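Local atomic coordinates of putative isocitrate dehydrogenase, NAD-dependent (Methylococcus capsulatus, PDB entry 6LKY), a protein that probably catalyses the NAD-dependent oxidation and decarboxylation of isocitrate, and has NAD bound in the crystal. Residues A[96-101]-A[303-308]; A[105-110]-A[216-221]; A[126-131]-A[138-143]. The protein carries 1 engineered substitution. All coordinates share one frame; numbering follows the deposited sequence.

Contact 1: A[96-101]-A[303-308]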
loop_
_atom_site.group_PDB
_atom_site.type_symbol
_atom_site.label_atom_id
_atom_site.label_comp_id
_atom_site.label_asym_id
_atom_site.label_seq_id
_atom_site.Cartn_x
_atom_site.Cartn_y
_atom_site.Cartn_z
ATOM N N PRO A 96 1.991 1.968 -16.550
ATOM C CA PRO A 96 1.778 3.424 -16.624
ATOM C C PRO A 96 0.451 3.844 -16.014
ATOM O O PRO A 96 -0.571 3.173 -16.172
ATOM C CB PRO A 96 1.801 3.720 -18.134
ATOM C CG PRO A 96 2.342 2.453 -18.802
ATOM C CD PRO A 96 1.964 1.327 -17.878
ATOM N N ALA A 97 0.479 4.966 -15.297
ATOM C CA ALA A 97 -0.718 5.627 -14.780
ATOM C C ALA A 97 -0.631 7.095 -15.194
ATOM O O ALA A 97 0.161 7.859 -14.627
ATOM C CB ALA A 97 -0.846 5.474 -13.263
ATOM N N ILE A 98 -1.392 7.457 -16.226
ATOM C CA ILE A 98 -1.415 8.802 -16.800
ATOM C C ILE A 98 -2.869 9.260 -16.857
ATOM O O ILE A 98 -3.721 8.557 -17.411
ATOM C CB ILE A 98 -0.765 8.833 -18.193
ATOM C CG1 ILE A 98 0.608 8.158 -18.127
ATOM C CG2 ILE A 98 -0.610 10.269 -18.691
ATOM C CD1 ILE A 98 1.287 7.998 -19.449
ATOM N N SER A 99 -3.160 10.412 -16.255
ATOM C CA SER A 99 -4.537 10.884 -16.124
ATOM C C SER A 99 -5.259 10.908 -17.476
ATOM O O SER A 99 -4.655 11.133 -18.532
ATOM C CB SER A 99 -4.557 12.286 -15.511
ATOM O OG SER A 99 -4.084 12.297 -14.164
ATOM N N PHE A 100 -6.560 10.623 -17.432
ATOM C CA PHE A 100 -7.456 10.732 -18.580
ATOM C C PHE A 100 -8.325 11.963 -18.378
ATOM O O PHE A 100 -9.039 12.057 -17.373
ATOM C CB PHE A 100 -8.356 9.503 -18.728
ATOM C CG PHE A 100 -7.637 8.258 -19.139
ATOM C CD1 PHE A 100 -7.027 7.451 -18.191
ATOM C CD2 PHE A 100 -7.590 7.879 -20.470
ATOM C CE1 PHE A 100 -6.365 6.299 -18.564
ATOM C CE2 PHE A 100 -6.933 6.720 -20.851
ATOM C CZ PHE A 100 -6.320 5.928 -19.897
ATOM N N GLU A 101 -8.251 12.905 -19.316
ATOM C CA GLU A 101 -9.119 14.077 -19.262
ATOM C C GLU A 101 -10.587 13.659 -19.194
ATOM O O GLU A 101 -11.042 12.801 -19.954
ATOM C CB GLU A 101 -8.868 14.967 -20.480
ATOM C CG GLU A 101 -9.585 16.305 -20.419
ATOM C CD GLU A 101 -9.364 17.143 -21.665
ATOM O OE1 GLU A 101 -8.618 16.696 -22.566
ATOM O OE2 GLU A 101 -9.948 18.243 -21.743
ATOM N N ALA A 303 -8.268 7.286 -29.341
ATOM C CA ALA A 303 -9.690 6.955 -29.391
ATOM C C ALA A 303 -10.265 6.752 -27.990
ATOM O O ALA A 303 -11.370 7.229 -27.679
ATOM C CB ALA A 303 -9.900 5.714 -30.258
ATOM N N VAL A 304 -9.538 6.022 -27.134
ATOM C CA VAL A 304 -9.993 5.827 -25.756
ATOM C C VAL A 304 -10.139 7.168 -25.046
ATOM O O VAL A 304 -11.140 7.438 -24.362
ATOM C CB VAL A 304 -9.025 4.907 -24.992
ATOM C CG1 VAL A 304 -9.353 4.940 -23.495
ATOM C CG2 VAL A 304 -9.071 3.495 -25.546
ATOM N N ARG A 305 -9.118 8.016 -25.165
ATOM C CA ARG A 305 -9.168 9.306 -24.486
ATOM C C ARG A 305 -10.332 10.155 -24.989
ATOM O O ARG A 305 -11.030 10.792 -24.192
ATOM C CB ARG A 305 -7.831 10.021 -24.657
ATOM C CG ARG A 305 -6.743 9.355 -23.840
ATOM C CD ARG A 305 -5.372 9.943 -24.068
ATOM N NE ARG A 305 -4.397 9.324 -23.176
ATOM C CZ ARG A 305 -4.245 9.629 -21.890
ATOM N NH1 ARG A 305 -4.975 10.588 -21.328
ATOM N NH2 ARG A 305 -3.337 8.988 -21.166
ATOM N N GLU A 306 -10.576 10.160 -26.304
ATOM C CA GLU A 306 -11.697 10.922 -26.844
ATOM C C GLU A 306 -13.023 10.412 -26.289
ATOM O O GLU A 306 -13.891 11.208 -25.904
ATOM C CB GLU A 306 -11.691 10.860 -28.373
ATOM C CG GLU A 306 -10.652 11.778 -29.029
ATOM C CD GLU A 306 -10.316 11.372 -30.458
ATOM O OE1 GLU A 306 -10.924 10.404 -30.966
ATOM O OE2 GLU A 306 -9.428 12.014 -31.069
ATOM N N VAL A 307 -13.193 9.088 -26.222
ATOM C CA VAL A 307 -14.463 8.553 -25.738
ATOM C C VAL A 307 -14.663 8.879 -24.260
ATOM O O VAL A 307 -15.774 9.210 -23.830
ATOM C CB VAL A 307 -14.546 7.041 -26.002
ATOM C CG1 VAL A 307 -15.749 6.437 -25.271
ATOM C CG2 VAL A 307 -14.626 6.771 -27.495
ATOM N N ILE A 308 -13.597 8.812 -23.459
ATOM C CA ILE A 308 -13.755 9.079 -22.030
ATOM C C ILE A 308 -13.984 10.568 -21.784
ATOM O O ILE A 308 -14.810 10.954 -20.946
ATOM C CB ILE A 308 -12.532 8.562 -21.245
ATOM C CG1 ILE A 308 -12.505 7.027 -21.235
ATOM C CG2 ILE A 308 -12.524 9.144 -19.829
ATOM C CD1 ILE A 308 -11.201 6.432 -20.734
HETATM O O HOH W 1 -7.389 12.116 -21.959
HETATM O O HOH W 2 -9.833 11.156 -21.599
#
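Where strand 92-98 of the large mixed sheet of the isocitrate/isopropylmalate dehydrogenase fold runs out into a turn, F100 and R305 join it to helix 294-310 through a cation-pi stack. The R305 guanidinium lies nearly flat on the F100 ring, the planes 15° apart and R305 CZ 4.4 Å from the centroid of the F100 ring. The stack is off-centre: R305 NH2 sits above one ring face but displaced toward the rim. Beyond CB the arginine is extended from CG to NE, and its aliphatic part takes a share too, with R305 CG 3.8 Å from F100 CD2.

What fixes the rotation of the guanidinium is its edge. R305 NH1 donates to S99 O at 2.9 Å, almost straight at 177°, with the carbonyl oxygen only 2° out of the guanidinium plane. Water 1, also in that plane, accepts from R305 NH1 and from E101 N, so NH1 serves the turn both directly and through solvent. On the same side chain, R305 NE pairs with E301 in a salt bridge one helical turn earlier. The cation is thus probably stabilised by the E301 carboxylate, the S99 carbonyl oxygen and the ring face together.

Apolar branches support the ring from the helix: V304 CG1 approaches F100 CE2 at 4.0 Å, and I308 CD1 approaches F100 CD2 at 3.9 Å. Helix 278-290 packs on V304 and I308, and I241 touches F100, so the ring is buried. A second water couples backbone to backbone, donating to E101 O at 2.6 Å and to R305 O at 2.9 Å.

Contact 2: A[105-110]-A[216-221]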
loop_
_atom_site.group_PDB
_atom_site.type_symbol
_atom_site.label_atom_id
_atom_site.label_comp_id
_atom_site.label_asym_id
_atom_site.label_seq_id
_atom_site.Cartn_x
_atom_site.Cartn_y
_atom_site.Cartn_z
ATOM N N THR A 105 -11.946 12.815 -10.802
ATOM C CA THR A 105 -10.801 12.528 -9.955
ATOM C C THR A 105 -10.296 13.819 -9.332
ATOM O O THR A 105 -10.471 14.902 -9.894
ATOM C CB THR A 105 -9.669 11.854 -10.751
ATOM O OG1 THR A 105 -9.493 12.538 -11.998
ATOM C CG2 THR A 105 -9.985 10.376 -11.010
ATOM N N ALA A 106 -9.692 13.699 -8.146
ATOM C CA ALA A 106 -9.065 14.858 -7.514
ATOM C C ALA A 106 -7.942 15.434 -8.375
ATOM O O ALA A 106 -7.760 16.656 -8.441
ATOM C CB ALA A 106 -8.530 14.474 -6.137
ATOM N N PHE A 107 -7.173 14.574 -9.035
ATOM C CA PHE A 107 -6.029 15.016 -9.811
ATOM C C PHE A 107 -6.300 14.814 -11.295
ATOM O O PHE A 107 -7.053 13.919 -11.694
ATOM C CB PHE A 107 -4.753 14.275 -9.389
ATOM C CG PHE A 107 -4.394 14.471 -7.932
ATOM C CD1 PHE A 107 -3.921 15.692 -7.477
ATOM C CD2 PHE A 107 -4.555 13.441 -7.017
ATOM C CE1 PHE A 107 -3.603 15.879 -6.137
ATOM C CE2 PHE A 107 -4.246 13.626 -5.677
ATOM C CZ PHE A 107 -3.767 14.843 -5.238
ATOM N N SER A 108 -5.686 15.674 -12.109
ATOM C CA SER A 108 -5.801 15.603 -13.559
ATOM C C SER A 108 -4.448 15.543 -14.241
ATOM O O SER A 108 -4.393 15.475 -15.474
ATOM C CB SER A 108 -6.588 16.807 -14.102
ATOM O OG SER A 108 -5.958 18.033 -13.755
ATOM N N ASP A 109 -3.363 15.539 -13.480
ATOM C CA ASP A 109 -2.026 15.592 -14.049
ATOM C C ASP A 109 -1.122 14.507 -13.468
ATOM O O ASP A 109 0.074 14.730 -13.243
ATOM C CB ASP A 109 -1.420 16.968 -13.818
ATOM C CG ASP A 109 -1.349 17.320 -12.343
ATOM O OD1 ASP A 109 -2.037 16.655 -11.528
ATOM O OD2 ASP A 109 -0.598 18.256 -11.995
ATOM N N VAL A 110 -1.659 13.307 -13.226
ATOM C CA VAL A 110 -0.813 12.185 -12.828
ATOM C C VAL A 110 -0.110 11.649 -14.062
ATOM O O VAL A 110 -0.733 11.474 -15.115
ATOM C CB VAL A 110 -1.638 11.080 -12.140
ATOM C CG1 VAL A 110 -0.716 9.994 -11.617
ATOM C CG2 VAL A 110 -2.483 11.660 -11.002
ATOM N N GLN A 216 0.187 14.088 -3.473
ATOM C CA GLN A 216 1.053 14.628 -4.509
ATOM C C GLN A 216 1.685 13.652 -5.475
ATOM O O GLN A 216 2.913 13.577 -5.598
ATOM C CB GLN A 216 2.076 15.496 -3.830
ATOM C CG GLN A 216 2.678 16.566 -4.662
ATOM C CD GLN A 216 3.421 17.508 -3.820
ATOM O OE1 GLN A 216 4.526 17.255 -3.488
ATOM N NE2 GLN A 216 2.985 18.831 -4.025
ATOM N N PRO A 217 0.841 13.001 -6.283
ATOM C CA PRO A 217 1.359 12.036 -7.262
ATOM C C PRO A 217 2.216 12.680 -8.342
ATOM O O PRO A 217 3.005 11.968 -8.988
ATOM C CB PRO A 217 0.083 11.410 -7.854
ATOM C CG PRO A 217 -1.017 12.394 -7.514
ATOM C CD PRO A 217 -0.620 13.085 -6.279
ATOM N N GLN A 218 2.121 14.003 -8.525
ATOM C CA GLN A 218 2.925 14.683 -9.539
ATOM C C GLN A 218 4.415 14.607 -9.253
ATOM O O GLN A 218 5.209 14.696 -10.191
ATOM C CB GLN A 218 2.519 16.155 -9.666
ATOM C CG GLN A 218 1.071 16.375 -10.001
ATOM C CD GLN A 218 0.208 16.454 -8.752
ATOM O OE1 GLN A 218 0.662 16.142 -7.647
ATOM N NE2 GLN A 218 -1.045 16.874 -8.923
ATOM N N ARG A 219 4.814 14.410 -7.995
ATOM C CA ARG A 219 6.231 14.278 -7.686
ATOM C C ARG A 219 6.843 13.021 -8.282
ATOM O O ARG A 219 8.069 12.898 -8.276
ATOM C CB ARG A 219 6.480 14.278 -6.175
ATOM C CG ARG A 219 6.392 15.628 -5.455
ATOM C CD ARG A 219 7.329 15.646 -4.254
ATOM N NE ARG A 219 7.276 16.874 -3.443
ATOM C CZ ARG A 219 6.634 16.984 -2.275
ATOM N NH1 ARG A 219 5.987 15.935 -1.760
ATOM N NH2 ARG A 219 6.572 18.149 -1.658
ATOM N N PHE A 220 6.034 12.068 -8.735
ATOM C CA PHE A 220 6.540 10.765 -9.129
ATOM C C PHE A 220 6.680 10.666 -10.637
ATOM O O PHE A 220 5.856 11.187 -11.396
ATOM C CB PHE A 220 5.625 9.648 -8.622
ATOM C CG PHE A 220 5.688 9.469 -7.142
ATOM C CD1 PHE A 220 6.712 8.744 -6.561
ATOM C CD2 PHE A 220 4.750 10.063 -6.331
ATOM C CE1 PHE A 220 6.776 8.593 -5.189
ATOM C CE2 PHE A 220 4.807 9.924 -4.960
ATOM C CZ PHE A 220 5.816 9.192 -4.387
ATOM N N ASP A 221 7.723 9.943 -11.051
ATOM C CA ASP A 221 8.056 9.739 -12.449
ATOM C C ASP A 221 8.112 8.240 -12.737
ATOM O O ASP A 221 7.086 7.622 -13.035
ATOM C CB ASP A 221 9.382 10.447 -12.759
ATOM C CG ASP A 221 9.577 10.726 -14.233
ATOM O OD1 ASP A 221 8.738 10.294 -15.050
ATOM O OD2 ASP A 221 10.576 11.397 -14.571
#
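P217 CD points onto a face of the F107 ring in a CH-pi contact that joins the loop between strands 92-98 and 111-117 to the short 3-10 segment 217-219, just after helix 206-215. P217 CD stands 3.8 Å from the centroid of the F107 ring and 16° off its normal, while A106 CB lies over the opposite face, nearer the rim. P217 CG turns toward V110 as well, coming within 3.9 Å of V110 CG2. One proline thus packs against two residues of the loop, and L240 of helix 227-240 touches both F107 and P217.

The Q218 side chain crosses F107 at about a right angle, and its amide plane is turned 88° to the ring, with Q218 NE2 3.4 Å from F107 CD1. A bend at chi2 brings Q218 CD back toward the loop; NE2 lies on the side of D109. The carboxylate and amide planes are 68° apart, so the two groups meet twisted rather than coplanar. Q218 NE2 donates to D109 OD1 at 2.8 Å, on the syn side of that oxygen and somewhat out of the carboxylate plane; its approach to D109 OD2 at 3.4 Å is a weak second bond.

Contact 3: A[126-131]-A[138-143]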
loop_
_atom_site.group_PDB
_atom_site.type_symbol
_atom_site.label_atom_id
_atom_site.label_comp_id
_atom_site.label_asym_id
_atom_site.label_seq_id
_atom_site.Cartn_x
_atom_site.Cartn_y
_atom_site.Cartn_z
ATOM N N ILE A 126 7.204 -19.632 -1.638
ATOM C CA ILE A 126 7.876 -20.379 -0.579
ATOM C C ILE A 126 7.150 -20.081 0.722
ATOM O O ILE A 126 7.279 -18.982 1.280
ATOM C CB ILE A 126 9.367 -20.029 -0.501
ATOM C CG1 ILE A 126 10.037 -20.361 -1.848
ATOM C CG2 ILE A 126 10.054 -20.790 0.634
ATOM C CD1 ILE A 126 11.384 -19.693 -2.043
ATOM N N GLU A 127 6.375 -21.056 1.199
ATOM C CA GLU A 127 5.591 -20.907 2.425
ATOM C C GLU A 127 5.341 -22.266 3.041
ATOM O O GLU A 127 5.359 -23.286 2.354
ATOM C CB GLU A 127 4.203 -20.317 2.209
ATOM C CG GLU A 127 3.991 -19.289 1.173
ATOM C CD GLU A 127 2.527 -18.883 1.178
ATOM O OE1 GLU A 127 2.172 -18.051 2.031
ATOM O OE2 GLU A 127 1.734 -19.421 0.368
ATOM N N HIS A 128 4.963 -22.244 4.315
ATOM C CA HIS A 128 4.574 -23.483 4.965
ATOM C C HIS A 128 3.731 -23.170 6.191
ATOM O O HIS A 128 3.803 -22.075 6.746
ATOM C CB HIS A 128 5.799 -24.308 5.359
ATOM C CG HIS A 128 6.791 -23.556 6.192
ATOM N ND1 HIS A 128 6.848 -23.666 7.568
ATOM C CD2 HIS A 128 7.780 -22.701 5.843
ATOM C CE1 HIS A 128 7.826 -22.901 8.027
ATOM N NE2 HIS A 128 8.408 -22.308 7.000
ATOM N N PHE A 129 2.925 -24.149 6.595
ATOM C CA PHE A 129 2.309 -24.143 7.912
ATOM C C PHE A 129 3.255 -24.791 8.916
ATOM O O PHE A 129 4.103 -25.611 8.558
ATOM C CB PHE A 129 0.971 -24.900 7.923
ATOM C CG PHE A 129 -0.077 -24.328 7.004
ATOM C CD1 PHE A 129 -0.724 -23.137 7.317
ATOM C CD2 PHE A 129 -0.435 -24.997 5.830
ATOM C CE1 PHE A 129 -1.704 -22.607 6.470
ATOM C CE2 PHE A 129 -1.424 -24.488 4.991
ATOM C CZ PHE A 129 -2.060 -23.287 5.315
ATOM N N ILE A 130 3.136 -24.376 10.174
ATOM C CA ILE A 130 3.672 -25.110 11.310
ATOM C C ILE A 130 2.481 -25.763 12.010
ATOM O O ILE A 130 1.580 -25.069 12.525
ATOM C CB ILE A 130 4.467 -24.209 12.268
ATOM C CG1 ILE A 130 5.775 -23.765 11.620
ATOM C CG2 ILE A 130 4.817 -24.954 13.548
ATOM C CD1 ILE A 130 5.755 -22.373 11.173
ATOM N N LYS A 131 2.508 -27.093 12.037
ATOM C CA LYS A 131 1.415 -27.937 12.479
ATOM C C LYS A 131 1.915 -28.881 13.555
ATOM O O LYS A 131 3.086 -29.265 13.569
ATOM C CB LYS A 131 0.864 -28.810 11.342
ATOM C CG LYS A 131 0.348 -28.084 10.122
ATOM C CD LYS A 131 -0.370 -29.060 9.175
ATOM C CE LYS A 131 -0.950 -28.322 7.985
ATOM N NZ LYS A 131 -1.838 -29.197 7.160
ATOM N N ALA A 138 0.822 -22.114 13.399
ATOM C CA ALA A 138 1.453 -20.926 12.831
ATOM C C ALA A 138 1.672 -21.152 11.340
ATOM O O ALA A 138 1.399 -22.231 10.822
ATOM C CB ALA A 138 2.774 -20.591 13.543
ATOM N N ALA A 139 2.147 -20.112 10.650
ATOM C CA ALA A 139 2.469 -20.182 9.225
ATOM C C ALA A 139 3.616 -19.223 8.935
ATOM O O ALA A 139 3.795 -18.231 9.648
ATOM C CB ALA A 139 1.267 -19.845 8.331
ATOM N N GLU A 140 4.387 -19.519 7.882
ATOM C CA GLU A 140 5.495 -18.673 7.458
ATOM C C GLU A 140 5.510 -18.529 5.947
ATOM O O GLU A 140 5.149 -19.446 5.208
ATOM C CB GLU A 140 6.848 -19.226 7.928
ATOM C CG GLU A 140 6.963 -19.175 9.443
ATOM C CD GLU A 140 8.325 -19.545 9.945
ATOM O OE1 GLU A 140 8.588 -19.303 11.145
ATOM O OE2 GLU A 140 9.121 -20.082 9.145
ATOM N N SER A 141 5.940 -17.349 5.502
ATOM C CA SER A 141 6.102 -17.019 4.094
ATOM C C SER A 141 7.452 -16.349 3.928
ATOM O O SER A 141 7.830 -15.491 4.735
ATOM C CB SER A 141 4.989 -16.085 3.595
ATOM O OG SER A 141 3.718 -16.721 3.637
ATOM N N ILE A 142 8.180 -16.736 2.890
ATOM C CA ILE A 142 9.552 -16.294 2.701
ATOM C C ILE A 142 9.599 -15.374 1.490
ATOM O O ILE A 142 9.196 -15.763 0.391
ATOM C CB ILE A 142 10.497 -17.497 2.541
ATOM C CG1 ILE A 142 10.438 -18.370 3.807
ATOM C CG2 ILE A 142 11.934 -17.040 2.221
ATOM C CD1 ILE A 142 11.487 -19.460 3.854
ATOM N N ALA A 143 10.089 -14.156 1.680
ATOM C CA ALA A 143 10.408 -13.283 0.552
ATOM C C ALA A 143 11.844 -13.542 0.110
ATOM O O ALA A 143 12.742 -13.670 0.943
ATOM C CB ALA A 143 10.209 -11.818 0.931
HETATM O O HOH W 3 7.122 -16.779 -1.056
#
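I126 and I142 pack together at the end of the contact far from the turn, in an antiparallel beta hairpin of strands 127-132 and 135-146 that projects from the body of the fold as a dimerisation arm. I126 CG2 fits beside the I142 side chain, 3.8 Å from I142 CD1. On the face bearing H128, I130, A138 and E140, bulky I130 rises next to small A138, CB to CB at 4.2 Å, and its chi2 of 105°, away from a staggered value, places I130 CD1 3.8 Å from E140 CG. H128 and E140 are two long side chains lying side by side, pointing the same way. On the other face the short A139 CB is met by F129 CD1 at 4.0 Å, while K136 makes a cation-pi contact with F129. Four of the five backbone bonds fall on the hydrogen-bonded pairs H128-E140 and I130-A138; I142 N to I126 O is the fifth.

Residues 138-143 pair in turn with an antiparallel strand of the second subunit, which extends the sheet across the interface. On the face carrying E127, F129, A139 and S141, E127 OE1 accepts from S141 OG at 2.6 Å through its anti lone pair and from C180 N of the second subunit. Since R78 forms a salt bridge to E127 OE2, the carboxylate is probably charged, and its bonds link the hairpin to the interface.

From the N terminus, the chain first supplies 96-101 at the end of strand 92-98, then 105-110 in the loop before strand 111-117, and only then the hairpin of contact 3, which closes over six intervening residues. Contact 2 is completed at 216-221 and contact 1 last, at 303-308, so the three loops enclose one another without crossing: 3 within 2, and 2 within 1. Contacts 1 and 2 adjoin, S99 OG lying 2.8 Å from V110 N in a probable hydrogen bond, and together tie the connection between the interior strands 92-98 and 111-117 to helix 294-310 and the 3-10 segment 217-219. Contact 3 is remote, its centre 42 Å from that of contact 1, out on the arm facing the second subunit.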